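Local coordinates for CheC-like superfamily protein (Shewanella oneidensis, PDB 3H2D) that probably acts in chemotaxis as a CheX-type phosphatase that removes the phosphate from a phosphorylated response regulator of the CheY kind, at the interface of chains A and B. Numbering follows the deposited sequence. Chains: chain A/B, CheC-like superfamily protein.

Contact 1: the interface of chains A and B. Residues chain A 113-115; chain B 50, 55.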
loop_
_atom_site.group_PDB
_atom_site.type_symbol
_atom_site.label_atom_id
_atom_site.label_comp_id
_atom_site.label_asym_id
_atom_site.label_seq_id
_atom_site.Cartn_x
_atom_site.Cartn_y
_atom_site.Cartn_z
ATOM N N GLU A 113 -5.816 11.817 9.775
ATOM C CA GLU A 113 -4.389 12.011 9.590
ATOM C C GLU A 113 -3.979 10.930 8.592
ATOM O O GLU A 113 -4.297 9.758 8.775
ATOM C CB GLU A 113 -3.622 11.873 10.899
ATOM C CG GLU A 113 -3.645 13.124 11.782
ATOM C CD GLU A 113 -2.877 14.298 11.153
ATOM O OE1 GLU A 113 -1.708 14.111 10.726
ATOM O OE2 GLU A 113 -3.447 15.410 11.073
HETATM N N MSE A 114 -3.278 11.349 7.552
HETATM C CA MSE A 114 -2.856 10.464 6.497
HETATM C C MSE A 114 -1.436 9.973 6.815
HETATM O O MSE A 114 -0.644 10.653 7.506
HETATM C CB MSE A 114 -2.950 11.200 5.135
HETATM C CG MSE A 114 -4.289 12.000 4.905
HETATM SE SE MSE A 114 -5.807 10.789 4.932
HETATM C CE MSE A 114 -7.320 12.031 5.216
ATOM N N ALA A 115 -1.104 8.776 6.353
ATOM C CA ALA A 115 0.266 8.284 6.448
ATOM C C ALA A 115 0.958 8.750 5.169
ATOM O O ALA A 115 0.539 9.726 4.579
ATOM C CB ALA A 115 0.288 6.761 6.632
ATOM N N VAL B 50 0.884 6.495 11.657
ATOM C CA VAL B 50 0.752 7.907 11.965
ATOM C C VAL B 50 0.978 8.078 13.460
ATOM O O VAL B 50 0.350 7.383 14.278
ATOM C CB VAL B 50 -0.619 8.457 11.561
ATOM C CG1 VAL B 50 -0.761 9.879 11.938
ATOM C CG2 VAL B 50 -0.843 8.337 10.037
ATOM N N LYS B 55 5.023 10.340 10.488
ATOM C CA LYS B 55 4.222 9.513 9.609
ATOM C C LYS B 55 5.102 8.658 8.705
ATOM O O LYS B 55 6.210 9.025 8.344
ATOM C CB LYS B 55 3.196 10.313 8.826
ATOM C CG LYS B 55 3.686 11.341 7.869
ATOM C CD LYS B 55 2.527 12.065 7.154
ATOM C CE LYS B 55 1.594 12.775 8.129
ATOM N NZ LYS B 55 0.593 13.573 7.392
#
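The short strand 113-114 of chain A meets a beta-hairpin of chain B, whose two arms, strands 43-51 and 54-62, offer B:Val50 and B:Lys55 to the stretch A:Glu113 to A:Ala115. The carbonyl of A:Met114, a selenomethionine, sits between these two side chains. B:Val50 works with both its branches. Its CG1, opposite the backbone N (chi1 177°), lies against CB of A:Glu113 at 3.6 Å, while CG2 comes up to the carbonyl oxygen O of A:Met114 at 3.4 Å. The same CG2 methyl goes on to pack on A:Ala115, 3.8 Å from its CA, so one valine spans three consecutive residues of the partner. B:Lys55 reaches in from the other arm. Its chain kinks at chi3 (60°), and the aliphatic part passes in front of the oxygen end of the carbonyl, with CD 3.5 Å from O of A:Met114. The side-chain amine NZ then gives a weak hydrogen bond of 3.2 Å to that same O. The bond is poorly aimed: the angle at NZ between CE and the oxygen is only about 75°, so the amine points largely past its acceptor. To one side of the amine stands the carboxylate of A:Glu113, whose side chain crosses that of B:Lys55 at about a right angle. OE1 of A:Glu113 and NZ of B:Lys55 are 4.1 Å apart, too far for contact, but their probably opposite charges would attract at that range. An alanine in place of B:Lys55 would probably deprive the A:Met114 carbonyl of this weak donor, remove the probably positive group near A:Glu113 and uncover the oxygen end where the methylenes now lie. In the fold, the patch lies near the turn of the chain B hairpin, against the chain A segment that follows helix 84-107 and leads on to strand 118-122; the two-fold repeats it with the chains exchanged.

Contact 2: the interface of chains A and B. Residues chain A 46, 118, 120, 127; chain B 46, 118, 120, 127.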
loop_
_atom_site.group_PDB
_atom_site.type_symbol
_atom_site.label_atom_id
_atom_site.label_comp_id
_atom_site.label_asym_id
_atom_site.label_seq_id
_atom_site.Cartn_x
_atom_site.Cartn_y
_atom_site.Cartn_z
ATOM N N LEU A 46 -1.118 3.942 -2.825
ATOM C CA LEU A 46 -1.770 3.382 -1.667
ATOM C C LEU A 46 -1.383 4.238 -0.441
ATOM O O LEU A 46 -0.222 4.672 -0.320
ATOM C CB LEU A 46 -1.311 1.927 -1.452
ATOM C CG LEU A 46 -1.738 0.832 -2.445
ATOM C CD1 LEU A 46 -0.839 0.899 -3.666
ATOM C CD2 LEU A 46 -1.619 -0.557 -1.849
HETATM N N MSE A 118 2.669 4.919 -0.842
HETATM C CA MSE A 118 3.512 3.913 -1.446
HETATM C C MSE A 118 2.943 3.688 -2.831
HETATM O O MSE A 118 1.745 3.783 -3.023
HETATM C CB MSE A 118 3.442 2.606 -0.662
HETATM C CG MSE A 118 4.153 2.695 0.631
HETATM SE SE MSE A 118 3.980 1.148 1.823
HETATM C CE MSE A 118 2.289 1.758 2.438
ATOM N N VAL A 120 2.936 0.989 -6.059
ATOM C CA VAL A 120 3.163 -0.360 -6.631
ATOM C C VAL A 120 3.313 -0.235 -8.147
ATOM O O VAL A 120 2.490 0.395 -8.774
ATOM C CB VAL A 120 1.976 -1.269 -6.391
ATOM C CG1 VAL A 120 2.193 -2.683 -7.026
ATOM C CG2 VAL A 120 1.695 -1.355 -4.909
ATOM N N ILE A 127 -5.169 -5.038 -5.653
ATOM C CA ILE A 127 -5.073 -4.599 -4.276
ATOM C C ILE A 127 -6.271 -5.116 -3.496
ATOM O O ILE A 127 -7.441 -4.990 -3.919
ATOM C CB ILE A 127 -4.996 -3.026 -4.149
ATOM C CG1 ILE A 127 -4.003 -2.335 -5.165
ATOM C CG2 ILE A 127 -4.756 -2.608 -2.675
ATOM C CD1 ILE A 127 -2.578 -2.707 -5.083
ATOM N N LEU B 46 1.165 -3.979 2.863
ATOM C CA LEU B 46 1.481 -2.563 2.991
ATOM C C LEU B 46 0.584 -1.927 4.058
ATOM O O LEU B 46 -0.607 -2.242 4.138
ATOM C CB LEU B 46 1.244 -1.822 1.676
ATOM C CG LEU B 46 2.300 -1.948 0.576
ATOM C CD1 LEU B 46 2.392 -3.357 0.113
ATOM C CD2 LEU B 46 1.892 -0.996 -0.593
HETATM N N MSE B 118 -3.149 -3.262 3.392
HETATM C CA MSE B 118 -3.534 -3.492 2.016
HETATM C C MSE B 118 -2.548 -4.484 1.490
HETATM O O MSE B 118 -1.355 -4.394 1.773
HETATM C CB MSE B 118 -3.458 -2.220 1.196
HETATM C CG MSE B 118 -4.621 -1.313 1.419
HETATM SE SE MSE B 118 -4.240 0.417 0.661
HETATM C CE MSE B 118 -3.173 1.171 2.097
ATOM N N VAL B 120 -1.071 -6.420 -1.920
ATOM C CA VAL B 120 -0.837 -6.349 -3.333
ATOM C C VAL B 120 -0.554 -7.753 -3.812
ATOM O O VAL B 120 0.227 -8.465 -3.188
ATOM C CB VAL B 120 0.401 -5.497 -3.608
ATOM C CG1 VAL B 120 0.736 -5.488 -5.122
ATOM C CG2 VAL B 120 0.216 -4.062 -2.999
ATOM N N ILE B 127 7.619 -2.050 -4.907
ATOM C CA ILE B 127 7.000 -1.007 -4.088
ATOM C C ILE B 127 7.992 0.149 -3.951
ATOM O O ILE B 127 9.186 -0.065 -3.693
ATOM C CB ILE B 127 6.610 -1.520 -2.656
ATOM C CG1 ILE B 127 5.917 -2.931 -2.685
ATOM C CG2 ILE B 127 5.741 -0.465 -1.913
ATOM C CD1 ILE B 127 4.551 -2.980 -3.307
#
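A:Val120 and B:Val120 face each other across the two-fold axis of the beta-sheet interface, their side chains sliding past one another in opposite directions. Like meets like at both branches: CG2 of A:Val120 is 3.6 Å from CG2 of B:Val120, and the two CG1 methyls are 3.7 Å apart. Each valine also lies alongside an isoleucine of the other subunit, both pointing the same way. Thus CG2 of A:Val120 touches CD1 of B:Ile127 at 3.7 Å, and the reciprocal pair has the same spacing. The backbones account for this side-by-side placing, since A:Val120 and B:Ile127, like A:Ile127 and B:Val120, form antiparallel beta bridges between the chains.

The leucines make a second meeting on the axis, crossing at about a right angle. In each, CD2 is the extended branch and carries on away from the backbone, bringing CD2 of A:Leu46 to 3.8 Å from CD2 of B:Leu46. Selenomethionines flank this pair, each running past the opposite leucine in the reverse direction. The selenium SE of A:Met118 rests against CG of B:Leu46 at 3.7 Å. A bend at the end of the chain (chi3 -81°) then lays its methyl CE alongside CB of B:Leu46, 3.8 Å away, so the flexible tail follows the leucine back towards its backbone. In the twin, SE of B:Met118 lies 3.8 Å from CD2 of A:Leu46, repeating the arrangement with the chains exchanged. CB of A:Met118 also packs loosely on the CG2 branch of B:Ile127. The result is a small apolar core of interleaved branches.

In the fold, strand 118-122 of each chain pairs with strand 125-129 of the other, with strand 43-51 contributing its leucine from beside them, so the strands of the two subunits pair across the interface.

Contact 1 and contact 2 lie about 16 Å apart, measured between the centres of their C-alpha atoms, in one two-fold interface. Strand 43-51 ties them together, bringing B:Val50 to contact 1 and B:Leu46, with A:Leu46 of the twin strand, to contact 2. Contact 2 straddles the axis, whereas contact 1 lies farther along it and just beside it, with a twin on the other side. Apolar packing and inter-chain strand pairing in the one, with a partly polar contact in the other, are consistent with a CheX-like dimer, although the structure alone does not prove this assembly in solution.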